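Local coordinates for protein replicative DNA helicase (PDB 6OWN) that probably excises itself from its host DnaB helicase by protein splicing, as a mycobacterial intein whose reaction zinc reversibly inhibits, at residues T6-P11 with T15-V20; V51-S54 with A58-A61; H65-E70 with R74-L79; G23-G28 with P33-A38. All coordinates share one frame; numbering follows the deposited sequence.

Contact 1 of 4, residues T6-P11 with T15-V20; sequences TPLPTP and TTMGDV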
# COMPACT_ATOMS: atom_id res chain seq x y z
N THR A 6 9.31 0.35 0.93
CA THR A 6 8.31 0.65 -0.09
C THR A 6 8.32 2.15 -0.38
O THR A 6 8.09 2.95 0.53
CB THR A 6 6.92 0.23 0.37
OG1 THR A 6 6.90 -1.17 0.67
CG2 THR A 6 5.90 0.51 -0.75
N PRO A 7 8.57 2.56 -1.62
CA PRO A 7 8.47 3.99 -1.93
C PRO A 7 7.02 4.43 -2.02
O PRO A 7 6.16 3.67 -2.48
CB PRO A 7 9.18 4.11 -3.29
CG PRO A 7 9.03 2.75 -3.91
CD PRO A 7 9.03 1.77 -2.77
N LEU A 8 6.75 5.65 -1.55
CA LEU A 8 5.42 6.25 -1.59
C LEU A 8 5.54 7.65 -2.18
O LEU A 8 6.40 8.43 -1.74
CB LEU A 8 4.80 6.31 -0.19
CG LEU A 8 4.86 5.08 0.70
CD1 LEU A 8 4.54 5.45 2.16
CD2 LEU A 8 3.88 4.03 0.19
N PRO A 9 4.70 8.03 -3.14
CA PRO A 9 4.79 9.39 -3.67
C PRO A 9 4.23 10.41 -2.69
O PRO A 9 3.37 10.10 -1.86
CB PRO A 9 3.95 9.34 -4.95
CG PRO A 9 2.92 8.27 -4.67
CD PRO A 9 3.64 7.24 -3.81
N THR A 10 4.73 11.64 -2.81
CA THR A 10 4.38 12.76 -1.96
C THR A 10 4.25 14.01 -2.82
O THR A 10 4.77 14.05 -3.94
CB THR A 10 5.44 13.02 -0.88
OG1 THR A 10 6.59 13.61 -1.50
CG2 THR A 10 5.84 11.74 -0.17
N PRO A 11 3.63 15.07 -2.30
CA PRO A 11 3.56 16.32 -3.08
C PRO A 11 4.91 16.91 -3.42
O PRO A 11 5.00 17.72 -4.35
CB PRO A 11 2.75 17.26 -2.17
CG PRO A 11 1.96 16.35 -1.29
CD PRO A 11 2.84 15.16 -1.06
N THR A 15 8.88 9.47 -0.69
CA THR A 15 9.35 9.05 0.63
C THR A 15 9.28 7.52 0.67
O THR A 15 9.10 6.87 -0.36
CB THR A 15 8.54 9.72 1.75
OG1 THR A 15 9.17 9.49 3.02
CG2 THR A 15 7.11 9.17 1.81
N THR A 16 9.43 6.94 1.85
CA THR A 16 9.24 5.50 2.02
C THR A 16 8.34 5.28 3.23
O THR A 16 8.13 6.17 4.05
CB THR A 16 10.57 4.74 2.21
OG1 THR A 16 11.21 5.16 3.42
CG2 THR A 16 11.52 4.97 1.03
N MET A 17 7.83 4.05 3.33
CA MET A 17 7.04 3.69 4.50
C MET A 17 7.88 3.78 5.76
O MET A 17 7.34 4.02 6.84
CB MET A 17 6.45 2.29 4.33
CG MET A 17 5.56 1.84 5.48
SD MET A 17 4.19 2.98 5.79
CE MET A 17 3.04 2.51 4.49
N GLY A 18 9.20 3.62 5.63
CA GLY A 18 10.08 3.72 6.78
C GLY A 18 10.26 5.15 7.28
O GLY A 18 10.43 5.37 8.48
N ASP A 19 10.18 6.12 6.37
CA ASP A 19 10.49 7.53 6.64
C ASP A 19 9.27 8.41 6.89
O ASP A 19 9.40 9.44 7.55
CB ASP A 19 11.27 8.14 5.47
CG ASP A 19 12.60 7.47 5.24
OD1 ASP A 19 13.27 7.11 6.23
OD2 ASP A 19 12.98 7.30 4.06
N VAL A 20 8.10 8.06 6.35
CA VAL A 20 6.97 8.98 6.38
C VAL A 20 6.52 9.18 7.82
O VAL A 20 6.49 8.25 8.63
CB VAL A 20 5.84 8.45 5.48
CG1 VAL A 20 5.28 7.12 6.00
CG2 VAL A 20 4.73 9.49 5.33
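Thr10 and Thr15 meet through their methyls because their chi1 values differ. Thr10 (73°) keeps OG1 between N and the carbonyl carbon and sends CG2 out beside its own N; Thr15 (-170°) turns OG1 away from its N and sets CG2 between N and the carbonyl carbon. The two side chains cross at about a right angle, and Thr10 CG2 comes within 3.5 Å of Thr15 CG2, tighter than ordinary van der Waals contact. Leu8 works along the same strand: its CD1 reaches the partner backbone, 3.8 Å from Met17 N, and also touches Met17 CE at 4.0 Å and Val20 CG1 at 4.3 Å. Met17 is bent at both chi2 and chi3, which curls its methyl back to Leu8.

The backbones are pinned at Leu8 and Thr15, which exchange two hydrogen bonds: Thr15 N reaches Leu8 O at 2.9 Å, and Leu8 N bonds Thr15 O in return. Met17 N adds a bond to Thr6 O, 3.0 Å long. Beyond the strand the chain makes a turn in which Thr16 O receives both Asp19 N and Val20 N.

Tyr128 packs on Leu8 and Met17, and a bound zinc ion lies about 4 Å from the nearest side-chain atoms of Met17. This is a tight antiparallel beta hairpin, in keeping with the all-beta Hint fold of inteins.

Contact 2 of 4, residues V51-S54 with A58-A61; sequences VEFS and AIVA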
# COMPACT_ATOMS: atom_id res chain seq x y z
N VAL A 51 3.34 -8.86 -3.45
CA VAL A 51 2.24 -8.69 -4.39
C VAL A 51 2.85 -8.14 -5.67
O VAL A 51 3.46 -7.07 -5.66
CB VAL A 51 1.15 -7.77 -3.84
CG1 VAL A 51 -0.04 -7.70 -4.78
CG2 VAL A 51 0.71 -8.23 -2.45
N GLU A 52 2.71 -8.88 -6.77
CA GLU A 52 3.22 -8.45 -8.06
C GLU A 52 2.09 -7.91 -8.92
O GLU A 52 0.99 -8.46 -8.93
CB GLU A 52 3.94 -9.60 -8.77
CG GLU A 52 5.25 -9.96 -8.10
CD GLU A 52 5.85 -11.26 -8.63
OE1 GLU A 52 5.21 -11.91 -9.49
OE2 GLU A 52 6.96 -11.62 -8.18
N PHE A 53 2.35 -6.81 -9.63
CA PHE A 53 1.33 -6.11 -10.40
C PHE A 53 1.67 -6.07 -11.89
O PHE A 53 2.84 -6.19 -12.30
CB PHE A 53 1.14 -4.67 -9.91
CG PHE A 53 0.77 -4.56 -8.47
CD1 PHE A 53 -0.54 -4.70 -8.07
CD2 PHE A 53 1.73 -4.30 -7.51
CE1 PHE A 53 -0.89 -4.60 -6.73
CE2 PHE A 53 1.39 -4.21 -6.18
CZ PHE A 53 0.08 -4.36 -5.79
N SER A 54 0.62 -5.89 -12.69
CA SER A 54 0.73 -5.89 -14.14
C SER A 54 1.50 -4.69 -14.69
O SER A 54 1.92 -4.72 -15.84
CB SER A 54 -0.67 -5.94 -14.77
OG SER A 54 -1.45 -4.85 -14.30
N ALA A 58 6.08 -4.19 -7.73
CA ALA A 58 5.78 -5.16 -6.69
C ALA A 58 5.87 -4.46 -5.35
O ALA A 58 6.66 -3.54 -5.16
CB ALA A 58 6.75 -6.34 -6.73
N ILE A 59 5.02 -4.91 -4.41
CA ILE A 59 4.97 -4.34 -3.07
C ILE A 59 4.99 -5.48 -2.05
O ILE A 59 4.23 -6.45 -2.18
CB ILE A 59 3.72 -3.46 -2.87
CG1 ILE A 59 3.70 -2.31 -3.88
CG2 ILE A 59 3.66 -2.94 -1.43
CD1 ILE A 59 2.45 -1.45 -3.84
N VAL A 60 5.83 -5.36 -1.03
CA VAL A 60 5.82 -6.29 0.10
C VAL A 60 4.87 -5.76 1.16
O VAL A 60 4.98 -4.60 1.58
CB VAL A 60 7.23 -6.49 0.67
CG1 VAL A 60 7.17 -7.35 1.92
CG2 VAL A 60 8.15 -7.13 -0.37
N ALA A 61 3.92 -6.59 1.59
CA ALA A 61 2.92 -6.20 2.58
C ALA A 61 2.71 -7.34 3.55
O ALA A 61 2.97 -8.50 3.23
CB ALA A 61 1.58 -5.82 1.94
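Ile59 meets the ring of Phe53 at its rim: Ile59 CG1 sits near the ring plane, 3.8 Å from Phe53 CE2, and Ile59 CD1 is equally close to that same carbon. With CG anti to its carbonyl carbon (chi1 -58°), Phe53 leans its ring back along the strand toward Ile59 and sets CD2 4.2 Å from Ala58 CA. On the opposite face of the sheet the contact is slight, a brush of Glu52 CG against Ala58 CB.

What sets this register is the hydrogen-bonded pair Val51 and Ile59. Val51 N donates a hydrogen bond to Ile59 O at 2.9 Å, and Ile59 N returns a bond of the same length to Val51 O. Val51 O also receives a CA-H contact from Ala58 CA at 3.2 Å, so one carbonyl serves both residues at the start of the second strand.

Farther out, Glu52 OE2 forms a salt bridge with Arg109, and Phe53 packs on Val103 and Ile105. The two strands make a beta hairpin, whose strand 48-53 lies between 58-62 and the long strand 103-111 in an antiparallel sheet, while Trp67 of strand 66-69 rests on the face carrying Val51, Ile59 and Ala61.

Contact 3 of 4, residues H65-E70 with R74-L79; sequences HQWPTE and RITANL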
# COMPACT_ATOMS: atom_id res chain seq x y z
N HIS A 65 -2.66 -6.32 5.61
CA HIS A 65 -2.79 -5.07 4.86
C HIS A 65 -3.99 -5.15 3.93
O HIS A 65 -4.28 -6.20 3.35
CB HIS A 65 -1.53 -4.78 4.06
CG HIS A 65 -1.54 -3.43 3.43
ND1 HIS A 65 -1.02 -2.31 4.04
CD2 HIS A 65 -2.05 -3.00 2.24
CE1 HIS A 65 -1.18 -1.26 3.26
NE2 HIS A 65 -1.81 -1.65 2.17
N GLN A 66 -4.70 -4.03 3.77
CA GLN A 66 -5.96 -3.99 3.05
C GLN A 66 -5.78 -3.32 1.69
O GLN A 66 -5.06 -2.33 1.56
CB GLN A 66 -7.04 -3.25 3.86
CG GLN A 66 -7.44 -3.97 5.15
CD GLN A 66 -8.31 -3.12 6.07
OE1 GLN A 66 -9.03 -2.24 5.62
NE2 GLN A 66 -8.26 -3.40 7.37
N TRP A 67 -6.48 -3.86 0.68
CA TRP A 67 -6.41 -3.48 -0.71
C TRP A 67 -7.81 -3.25 -1.26
O TRP A 67 -8.72 -4.06 -1.03
CB TRP A 67 -5.74 -4.57 -1.54
CG TRP A 67 -4.38 -4.90 -1.08
CD1 TRP A 67 -4.03 -5.83 -0.14
CD2 TRP A 67 -3.15 -4.33 -1.54
NE1 TRP A 67 -2.67 -5.87 0.02
CE2 TRP A 67 -2.11 -4.95 -0.83
CE3 TRP A 67 -2.84 -3.34 -2.49
CZ2 TRP A 67 -0.77 -4.63 -1.05
CZ3 TRP A 67 -1.51 -3.02 -2.68
CH2 TRP A 67 -0.49 -3.66 -1.97
N PRO A 68 -8.01 -2.18 -2.02
CA PRO A 68 -9.31 -1.92 -2.64
C PRO A 68 -9.45 -2.64 -3.97
O PRO A 68 -8.86 -2.23 -4.98
CB PRO A 68 -9.31 -0.39 -2.82
CG PRO A 68 -7.84 -0.06 -3.04
CD PRO A 68 -7.05 -1.08 -2.23
N THR A 69 -10.22 -3.72 -3.98
CA THR A 69 -10.43 -4.48 -5.21
C THR A 69 -11.84 -4.28 -5.76
O THR A 69 -12.71 -3.67 -5.13
CB THR A 69 -10.15 -5.98 -5.01
OG1 THR A 69 -11.23 -6.59 -4.29
CG2 THR A 69 -8.84 -6.18 -4.25
N GLU A 70 -12.08 -4.83 -6.96
CA GLU A 70 -13.40 -4.76 -7.57
C GLU A 70 -14.44 -5.53 -6.77
O GLU A 70 -15.65 -5.28 -6.92
CB GLU A 70 -13.35 -5.27 -9.01
CG GLU A 70 -13.01 -6.75 -9.15
CD GLU A 70 -11.52 -7.00 -9.32
OE1 GLU A 70 -10.77 -6.79 -8.34
OE2 GLU A 70 -11.09 -7.42 -10.42
N ARG A 74 -10.02 -6.27 0.30
CA ARG A 74 -9.46 -7.59 0.59
C ARG A 74 -8.13 -7.43 1.31
O ARG A 74 -7.34 -6.54 0.98
CB ARG A 74 -9.24 -8.41 -0.69
CG ARG A 74 -10.52 -8.75 -1.44
CD ARG A 74 -11.24 -9.91 -0.77
NE ARG A 74 -12.49 -10.27 -1.45
CZ ARG A 74 -13.67 -9.73 -1.17
NH1 ARG A 74 -13.78 -8.80 -0.24
NH2 ARG A 74 -14.75 -10.13 -1.83
N ILE A 75 -7.86 -8.29 2.29
CA ILE A 75 -6.54 -8.31 2.90
C ILE A 75 -5.57 -9.10 2.02
O ILE A 75 -5.98 -9.92 1.19
CB ILE A 75 -6.58 -8.86 4.34
CG1 ILE A 75 -6.87 -10.37 4.34
CG2 ILE A 75 -7.61 -8.10 5.18
CD1 ILE A 75 -6.63 -11.01 5.70
N THR A 76 -4.27 -8.82 2.19
CA THR A 76 -3.25 -9.44 1.35
C THR A 76 -3.41 -10.96 1.29
O THR A 76 -3.31 -11.56 0.22
CB THR A 76 -1.85 -9.08 1.85
OG1 THR A 76 -1.71 -7.65 1.98
CG2 THR A 76 -0.81 -9.59 0.88
N ALA A 77 -3.69 -11.58 2.44
CA ALA A 77 -3.84 -13.03 2.54
C ALA A 77 -5.02 -13.57 1.74
O ALA A 77 -5.15 -14.79 1.63
CB ALA A 77 -4.01 -13.42 4.01
N ASN A 78 -5.86 -12.70 1.19
CA ASN A 78 -7.02 -13.10 0.39
C ASN A 78 -6.93 -12.62 -1.04
O ASN A 78 -7.85 -12.89 -1.82
CB ASN A 78 -8.31 -12.56 1.02
CG ASN A 78 -8.74 -13.36 2.23
OD1 ASN A 78 -8.45 -14.55 2.32
ND2 ASN A 78 -9.45 -12.72 3.16
N LEU A 79 -5.88 -11.89 -1.40
CA LEU A 79 -5.69 -11.49 -2.78
C LEU A 79 -5.49 -12.71 -3.67
O LEU A 79 -4.92 -13.72 -3.25
CB LEU A 79 -4.48 -10.57 -2.91
CG LEU A 79 -4.55 -9.19 -2.27
CD1 LEU A 79 -3.26 -8.46 -2.59
CD2 LEU A 79 -5.76 -8.42 -2.80
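Trp67 is gripped on three sides, and here the contact is tight. Leu79 CD1 rides over one face of the indole, 3.8 Å from the centroid of its five-membered ring and only 16° off the normal, a CH-pi contact. On the opposite face lies His65 CD2, toward the rim. The third hold is polar: Trp67 NE1 donates to Thr76 OG1 at 2.8 Å, with the oxygen almost exactly in the ring plane, which fixes the rotation of the indole. Chi1 of Trp67 (-57°) turns the indole so that its edge meets the partner chain where it leaves the strand. Thr76 OG1 is also hydrogen-bonded to Asp62 O, so this buried hydroxyl ties the tryptophan to the end of strand 58-62.

The frame is a two-stranded antiparallel hairpin, 66-69 with 72-75, running into a short 3-10 turn at 76-78. Trp67 and Arg74 form its hydrogen-bonded pair, and Thr76 N extends the bonding to His65 O at 2.9 Å. The far nitrogen of the His65 imidazole, NE2, bonds Thr137 OG1, and a bound zinc ion is about 4 Å from the nearest atoms of this side chain.

The other side is looser. Gln66 CG and Ile75 CG2 pass at 4.1 Å, both partly exposed, and their ends lead away from the partner strand. On the tryptophan side the packing thins toward the hairpin end, where Arg74 CG comes 3.6 Å from Thr69 OG1 before the bent chain carries the guanidinium off. Thr69 OG1 is bonded to Gly72 O at the start of strand 72-75.

Contact 4 of 4, residues G23-G28 with P33-A38; sequences GDHLLG and PTRVVA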
# COMPACT_ATOMS: atom_id res chain seq x y z
N GLY A 23 1.63 13.89 9.95
CA GLY A 23 1.70 15.26 9.53
C GLY A 23 2.28 15.46 8.15
O GLY A 23 2.01 16.49 7.53
N ASP A 24 3.08 14.50 7.67
CA ASP A 24 3.47 14.50 6.26
C ASP A 24 2.24 14.30 5.40
O ASP A 24 1.15 13.98 5.89
CB ASP A 24 4.47 13.39 5.96
CG ASP A 24 5.83 13.62 6.59
OD1 ASP A 24 6.01 14.67 7.23
OD2 ASP A 24 6.71 12.75 6.45
N HIS A 25 2.42 14.47 4.09
CA HIS A 25 1.38 14.24 3.10
C HIS A 25 1.81 13.17 2.11
O HIS A 25 2.95 13.20 1.62
CB HIS A 25 1.03 15.53 2.34
CG HIS A 25 0.22 16.49 3.15
ND1 HIS A 25 0.79 17.37 4.04
CD2 HIS A 25 -1.12 16.69 3.24
CE1 HIS A 25 -0.15 18.08 4.63
NE2 HIS A 25 -1.32 17.69 4.15
N LEU A 26 0.91 12.24 1.82
CA LEU A 26 1.02 11.30 0.72
C LEU A 26 0.11 11.77 -0.42
O LEU A 26 -0.35 12.92 -0.42
CB LEU A 26 0.66 9.90 1.21
CG LEU A 26 1.60 9.39 2.30
CD1 LEU A 26 1.10 8.06 2.84
CD2 LEU A 26 3.00 9.26 1.72
N LEU A 27 -0.17 10.89 -1.38
CA LEU A 27 -1.07 11.18 -2.49
C LEU A 27 -2.31 10.30 -2.37
O LEU A 27 -2.18 9.09 -2.15
CB LEU A 27 -0.39 10.96 -3.84
CG LEU A 27 0.81 11.87 -4.15
CD1 LEU A 27 1.24 11.71 -5.62
CD2 LEU A 27 0.49 13.33 -3.83
N GLY A 28 -3.49 10.91 -2.51
CA GLY A 28 -4.74 10.21 -2.40
C GLY A 28 -5.15 9.56 -3.71
O GLY A 28 -4.38 9.50 -4.67
N PRO A 33 -2.74 15.76 -2.62
CA PRO A 33 -2.15 15.51 -1.30
C PRO A 33 -3.19 15.04 -0.29
O PRO A 33 -4.33 15.52 -0.28
CB PRO A 33 -1.57 16.88 -0.90
CG PRO A 33 -1.36 17.61 -2.16
CD PRO A 33 -2.49 17.14 -3.08
N THR A 34 -2.80 14.09 0.55
CA THR A 34 -3.66 13.58 1.61
C THR A 34 -2.81 13.41 2.87
O THR A 34 -1.70 12.89 2.80
CB THR A 34 -4.32 12.26 1.16
OG1 THR A 34 -5.32 11.85 2.11
CG2 THR A 34 -3.29 11.15 0.95
N ARG A 35 -3.31 13.90 4.00
CA ARG A 35 -2.49 13.99 5.21
C ARG A 35 -2.42 12.66 5.95
O ARG A 35 -3.42 11.93 6.04
CB ARG A 35 -3.04 15.07 6.15
CG ARG A 35 -2.23 15.28 7.44
CD ARG A 35 -2.85 16.35 8.34
NE ARG A 35 -4.25 16.03 8.64
CZ ARG A 35 -4.96 16.57 9.63
NH1 ARG A 35 -4.42 17.46 10.44
NH2 ARG A 35 -6.23 16.19 9.80
N VAL A 36 -1.24 12.35 6.47
CA VAL A 36 -1.06 11.20 7.36
C VAL A 36 -1.41 11.66 8.76
O VAL A 36 -0.80 12.60 9.28
CB VAL A 36 0.39 10.67 7.30
CG1 VAL A 36 0.60 9.54 8.29
CG2 VAL A 36 0.75 10.22 5.87
N VAL A 37 -2.40 11.01 9.38
CA VAL A 37 -2.93 11.43 10.68
C VAL A 37 -2.65 10.43 11.79
O VAL A 37 -3.01 10.69 12.94
CB VAL A 37 -4.44 11.71 10.61
CG1 VAL A 37 -4.75 12.91 9.70
CG2 VAL A 37 -5.18 10.46 10.15
N ALA A 38 -2.02 9.29 11.48
CA ALA A 38 -1.76 8.24 12.46
C ALA A 38 -0.86 7.20 11.82
O ALA A 38 -0.85 7.04 10.59
CB ALA A 38 -3.06 7.58 12.96
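His25 lies across Arg35 of the partner strand, and its side chain can be followed outward. CB sits 3.8 Å from Thr34 O. With CG anti to the carbonyl carbon (chi1 -75°), the imidazole swings over the neighbouring backbone: CD2 touches both Arg35 CA and Arg35 N, 3.6 Å from each. At the tip, NE2 is 3.7 Å from Arg35 CB. Arg35 CG lies over one face of the ring, while the guanidinium continues outward, its plane 22° from that of the imidazole, and NE makes a salt bridge with Asp122.

The reverse face of the sheet is mainly apolar. Leu26 CD1 packs on Val36 CG2 at 3.7 Å, and Thr34 pushes CG2 against Gly28 N at 3.5 Å, where the strand leaves into the turn. The hydroxyl of buried Thr34 is bonded to Asn123 ND2.

Four backbone bonds close the two segments. Leu26 and Thr34 exchange two of them; farther along, Val36 N meets Asp24 O at 3.0 Å, nearly straight (177°), and Gly23 N reaches Val36 O at 2.8 Å.

Leu26 and Val36 both rest on Val119, one of the residues at a zinc site. Beside that site, then, stands a twisted beta hairpin whose strand 25-27 forms one margin of a four-stranded antiparallel sheet.

How the contacts relate
All four contacts are antiparallel hairpins, but they divide into two groups. Contacts 1 and 4 lie on the same side of the chain's centre and touch through Pro9, Thr10 and Pro11 against Leu27, His25 and Pro33; both are partly buried. Contacts 2 and 3 are the more buried pair, joined where Phe53 meets Trp67 and Val51 meets Thr76 and Leu79. Beyond the backbone bonds common to all four, contact 3 alone has a side-chain hydrogen bond across its segments, from an indole; contact 2 adds an aromatic edge against an isoleucine, contact 1 aliphatic and methyl contacts, and contact 4 an imidazole over an arginine chain at the exposed face. Contact 1 also brushes contact 2, Thr6 against Ile59, linking the groups.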